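Side-chain contacts in UPF0255 protein frsA (Vibrio vulnificus, PDB 4I4C), which probably hydrolyses carboxylic esters in an alpha/beta-hydrolase fold and appears not to be a cofactor-independent pyruvate decarboxylase: residues A[279-282]-A[283-287]; A[341-344]-A[345-348]. All coordinates share one frame; numbering follows the deposited sequence.

Contact 1 of 2, residues A[279-282]-A[283-287]; sequences VRLS and FLEQE
The methyl CG1 of Val-279 lies against Phe-283 one helical turn on, 3.6 Å from CE1, the two side chains running side by side in the same direction. CG1 is anti to the backbone N (chi1 175°), which carries this branch forward to the ring. The ring turns its edge to the carbonyl of Val-279, with CD1 3.1 Å from O, whose bond to Phe-283 N is weak. The same N-H is shared with Arg-280 O, a three-residue (3-10-type) bond made from above the carbonyl plane, while Leu-284 N, 3.1 Å away, binds that oxygen in plane; two donors thus grip one acceptor as the helix tightens. On another face Leu-281 CD1 rests on Glu-285 CG at 3.7 Å, an aliphatic contact that leaves the carboxylate to Gln-249. Beyond it, Gln-286 reaches back with NE2 to a lone pair of Phe-283 O (3.2 Å), and its OE1 takes the N-H of Lys-355. Farther out, Arg-280 extends to Asp-243 in a salt bridge. Apolar Leu-281 suits its place against Leu-268 and helix 246-254; small Ser-282 fits against Leu-268 and Cys-292, its buried hydroxyl satisfied by Met-278 O. This is the C-terminal end of helix 273-284, the connecting helix of a beta-alpha-beta crossover between strands 266-271 and 291-295 in the alpha/beta-hydrolase sheet.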
loop_
_atom_site.group_PDB
_atom_site.type_symbol
_atom_site.label_atom_id
_atom_site.label_comp_id
_atom_site.label_asym_id
_atom_site.label_seq_id
_atom_site.Cartn_x
_atom_site.Cartn_y
_atom_site.Cartn_z
ATOM N N VAL A 279 -4.459 -13.401 -3.943
ATOM C CA VAL A 279 -4.722 -14.815 -3.656
ATOM C C VAL A 279 -6.093 -15.154 -4.193
ATOM O O VAL A 279 -6.269 -16.148 -4.892
ATOM C CB VAL A 279 -4.765 -15.118 -2.154
ATOM C CG1 VAL A 279 -5.162 -16.555 -1.952
ATOM C CG2 VAL A 279 -3.437 -14.853 -1.495
ATOM N N ARG A 280 -7.056 -14.325 -3.860
ATOM C CA ARG A 280 -8.380 -14.398 -4.395
ATOM C C ARG A 280 -8.388 -14.564 -5.887
ATOM O O ARG A 280 -8.985 -15.443 -6.429
ATOM C CB ARG A 280 -9.133 -13.151 -4.052
ATOM C CG ARG A 280 -10.466 -13.402 -3.527
ATOM C CD ARG A 280 -11.298 -12.227 -3.587
ATOM N NE ARG A 280 -12.617 -12.565 -3.105
ATOM C CZ ARG A 280 -13.684 -12.451 -3.857
ATOM N NH1 ARG A 280 -14.858 -12.783 -3.431
ATOM N NH2 ARG A 280 -13.543 -12.005 -5.052
ATOM N N LEU A 281 -7.664 -13.701 -6.536
ATOM C CA LEU A 281 -7.535 -13.744 -7.988
ATOM C C LEU A 281 -6.836 -15.021 -8.495
ATOM O O LEU A 281 -7.107 -15.484 -9.610
ATOM C CB LEU A 281 -6.812 -12.487 -8.488
ATOM C CG LEU A 281 -6.593 -12.371 -9.993
ATOM C CD1 LEU A 281 -7.903 -12.544 -10.747
ATOM C CD2 LEU A 281 -5.961 -11.026 -10.329
ATOM N N SER A 282 -5.950 -15.588 -7.679
ATOM C CA SER A 282 -5.157 -16.730 -8.103
ATOM C C SER A 282 -5.992 -17.997 -8.030
ATOM O O SER A 282 -5.613 -19.032 -8.581
ATOM C CB SER A 282 -3.903 -16.876 -7.243
ATOM O OG SER A 282 -2.971 -15.836 -7.513
ATOM N N PHE A 283 -7.126 -17.909 -7.340
ATOM C CA PHE A 283 -8.097 -18.998 -7.324
ATOM C C PHE A 283 -9.129 -18.787 -8.422
ATOM O O PHE A 283 -9.626 -19.749 -9.010
ATOM C CB PHE A 283 -8.795 -19.076 -5.977
ATOM C CG PHE A 283 -7.995 -19.775 -4.912
ATOM C CD1 PHE A 283 -7.115 -19.070 -4.111
ATOM C CD2 PHE A 283 -8.145 -21.138 -4.697
ATOM C CE1 PHE A 283 -6.394 -19.706 -3.125
ATOM C CE2 PHE A 283 -7.424 -21.780 -3.714
ATOM C CZ PHE A 283 -6.547 -21.063 -2.923
ATOM N N LEU A 284 -9.446 -17.527 -8.704
ATOM C CA LEU A 284 -10.460 -17.212 -9.703
ATOM C C LEU A 284 -9.972 -17.416 -11.140
ATOM O O LEU A 284 -10.720 -17.884 -12.000
ATOM C CB LEU A 284 -10.993 -15.790 -9.503
ATOM C CG LEU A 284 -11.824 -15.550 -8.236
ATOM C CD1 LEU A 284 -11.978 -14.059 -7.954
ATOM C CD2 LEU A 284 -13.183 -16.187 -8.361
ATOM N N GLU A 285 -8.714 -17.081 -11.399
ATOM C CA GLU A 285 -8.186 -17.173 -12.756
ATOM C C GLU A 285 -6.940 -18.046 -12.826
ATOM O O GLU A 285 -5.825 -17.545 -12.916
ATOM C CB GLU A 285 -7.896 -15.776 -13.288
ATOM C CG GLU A 285 -9.118 -14.891 -13.346
ATOM C CD GLU A 285 -9.882 -15.031 -14.652
ATOM O OE1 GLU A 285 -9.519 -15.907 -15.471
ATOM O OE2 GLU A 285 -10.837 -14.248 -14.864
ATOM N N GLN A 286 -7.137 -19.357 -12.812
ATOM C CA GLN A 286 -6.018 -20.270 -12.625
ATOM C C GLN A 286 -5.165 -20.495 -13.875
ATOM O O GLN A 286 -4.085 -21.087 -13.790
ATOM C CB GLN A 286 -6.511 -21.601 -12.042
ATOM C CG GLN A 286 -7.407 -21.433 -10.823
ATOM C CD GLN A 286 -7.403 -22.657 -9.916
ATOM O OE1 GLN A 286 -6.577 -23.556 -10.078
ATOM N NE2 GLN A 286 -8.326 -22.694 -8.958
ATOM N N GLU A 287 -5.637 -20.028 -15.029
ATOM C CA GLU A 287 -4.871 -20.188 -16.266
ATOM C C GLU A 287 -4.106 -18.919 -16.596
ATOM O O GLU A 287 -2.920 -18.958 -16.960
ATOM C CB GLU A 287 -5.784 -20.565 -17.439
ATOM C CG GLU A 287 -6.098 -22.067 -17.510
ATOM C CD GLU A 287 -4.834 -22.904 -17.629
ATOM O OE1 GLU A 287 -4.066 -22.679 -18.591
ATOM O OE2 GLU A 287 -4.603 -23.773 -16.756
#

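Contact 2 of 2, residues A[341-344]-A[345-348]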
loop_
_atom_site.group_PDB
_atom_site.type_symbol
_atom_site.label_atom_id
_atom_site.label_comp_id
_atom_site.label_asym_id
_atom_site.label_seq_id
_atom_site.Cartn_x
_atom_site.Cartn_y
_atom_site.Cartn_z
ATOM N N TRP A 341 -13.942 -10.571 5.327
ATOM C CA TRP A 341 -12.806 -10.333 4.439
ATOM C C TRP A 341 -11.789 -11.457 4.472
ATOM O O TRP A 341 -10.907 -11.525 3.612
ATOM C CB TRP A 341 -12.099 -9.015 4.788
ATOM C CG TRP A 341 -12.896 -7.785 4.503
ATOM C CD1 TRP A 341 -14.058 -7.697 3.790
ATOM C CD2 TRP A 341 -12.581 -6.461 4.923
ATOM N NE1 TRP A 341 -14.489 -6.397 3.747
ATOM C CE2 TRP A 341 -13.598 -5.618 4.437
ATOM C CE3 TRP A 341 -11.537 -5.904 5.670
ATOM C CZ2 TRP A 341 -13.602 -4.248 4.673
ATOM C CZ3 TRP A 341 -11.542 -4.545 5.900
ATOM C CH2 TRP A 341 -12.568 -3.731 5.404
ATOM N N SER A 342 -11.894 -12.314 5.482
ATOM C CA SER A 342 -11.088 -13.525 5.555
ATOM C C SER A 342 -11.334 -14.427 4.348
ATOM O O SER A 342 -12.476 -14.679 3.978
ATOM C CB SER A 342 -11.406 -14.292 6.840
ATOM O OG SER A 342 -11.107 -15.682 6.715
ATOM N N LEU A 343 -10.252 -14.921 3.759
ATOM C CA LEU A 343 -10.322 -15.782 2.586
ATOM C C LEU A 343 -10.716 -17.209 2.972
ATOM O O LEU A 343 -11.054 -18.019 2.119
ATOM C CB LEU A 343 -8.986 -15.792 1.838
ATOM C CG LEU A 343 -8.564 -14.520 1.101
ATOM C CD1 LEU A 343 -7.191 -14.723 0.456
ATOM C CD2 LEU A 343 -9.588 -14.140 0.056
ATOM N N LYS A 344 -10.652 -17.497 4.266
ATOM C CA LYS A 344 -11.173 -18.735 4.816
ATOM C C LYS A 344 -12.689 -18.597 4.980
ATOM O O LYS A 344 -13.447 -19.476 4.566
ATOM C CB LYS A 344 -10.516 -19.036 6.168
ATOM C CG LYS A 344 -10.771 -20.430 6.704
ATOM C CD LYS A 344 -10.464 -20.491 8.189
ATOM C CE LYS A 344 -9.644 -21.723 8.528
ATOM N NZ LYS A 344 -10.355 -22.972 8.165
ATOM N N VAL A 345 -13.127 -17.486 5.572
ATOM C CA VAL A 345 -14.553 -17.202 5.711
ATOM C C VAL A 345 -15.276 -17.133 4.356
ATOM O O VAL A 345 -16.451 -17.505 4.238
ATOM C CB VAL A 345 -14.792 -15.947 6.564
ATOM C CG1 VAL A 345 -16.277 -15.594 6.619
ATOM C CG2 VAL A 345 -14.246 -16.182 7.963
ATOM N N GLN A 346 -14.554 -16.716 3.323
ATOM C CA GLN A 346 -15.117 -16.667 1.976
ATOM C C GLN A 346 -15.106 -18.021 1.240
ATOM O O GLN A 346 -15.776 -18.178 0.222
ATOM C CB GLN A 346 -14.414 -15.596 1.148
ATOM C CG GLN A 346 -14.503 -14.212 1.755
ATOM C CD GLN A 346 -13.918 -13.161 0.846
ATOM O OE1 GLN A 346 -13.714 -13.412 -0.338
ATOM N NE2 GLN A 346 -13.637 -11.979 1.390
ATOM N N GLY A 347 -14.346 -18.983 1.758
ATOM C CA GLY A 347 -14.379 -20.359 1.268
ATOM C C GLY A 347 -13.233 -20.765 0.356
ATOM O O GLY A 347 -13.230 -21.858 -0.224
ATOM N N PHE A 348 -12.239 -19.892 0.238
ATOM C CA PHE A 348 -11.132 -20.117 -0.684
ATOM C C PHE A 348 -10.037 -21.006 -0.114
ATOM O O PHE A 348 -9.098 -21.379 -0.822
ATOM C CB PHE A 348 -10.518 -18.773 -1.104
ATOM C CG PHE A 348 -11.381 -17.977 -2.037
ATOM C CD1 PHE A 348 -11.398 -18.264 -3.395
ATOM C CD2 PHE A 348 -12.174 -16.952 -1.563
ATOM C CE1 PHE A 348 -12.190 -17.534 -4.261
ATOM C CE2 PHE A 348 -12.968 -16.222 -2.422
ATOM C CZ PHE A 348 -12.974 -16.514 -3.776
#
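Ser-342 and Val-345 open a compact turn in which an ST motif runs straight into a Schellman motif. The hydroxyl oxygen OG accepts the N-H of Val-345 at 2.9 Å in an almost straight bond (175° at the hydrogen), and more weakly that of Lys-344; OG is also bonded to His-300 ND1. Having OG anti to the backbone N (chi1 156°) places it beside its own carbonyl carbon, in line with the N-H of Val-345, a task that suits a short polar side chain. Packing is tight on this side. Gln-346 N binds Ser-342 O, and CG of the same glutamine comes within 3.0 Å of that oxygen. Its extended chain then carries the terminal amide past Trp-341, where NE2 bonds to Ala-340 O and OE1 to helix 273-284. Buried Leu-343 is apolar because it faces that helix; its CD2 meets CD2 of Phe-348 obliquely at 4.1 Å, the usual apolar contact of a Schellman motif.

The exposed side chains of Lys-344 and Val-345 form the looser side. CG2 of Val-345 still folds back to Ser-342 CB at 3.6 Å; the lysine, bent at its last two torsions, touches His-300, and its long charged chain suits an exposed site. The backbone beneath stays ordered. At Gly-347 (phi 102°) a CB would press on the preceding carbonyl O, which glycine avoids, and its N-H goes to Lys-344 O, closing a type I turn. Phe-348 N sits nearly along the C=O axis of Leu-343, 2.9 Å from O.

In the fold
Both contacts are partly buried, and they hold different elements: 279-287 finishes a helix packed on the central sheet, while 341-348 lies in the loop between helix 331-337 and strand 358-363. Contact 1 combines the backbone bonds of a helix end with apolar faces turned to strands and a neighbouring helix; contact 2, lacking regular secondary structure, relies on a serine hydroxyl and a glycine to shape its backbone, and has more exposed residues. They meet directly. Val-279 CB packs on Leu-343 CD1 at 3.6 Å, Phe-283 CZ approaches Phe-348 O, and Gln-346 OE1 probably accepts the N-H of Arg-280 NE, so the loop is laid over one flank of the helix by mixed apolar and polar contacts.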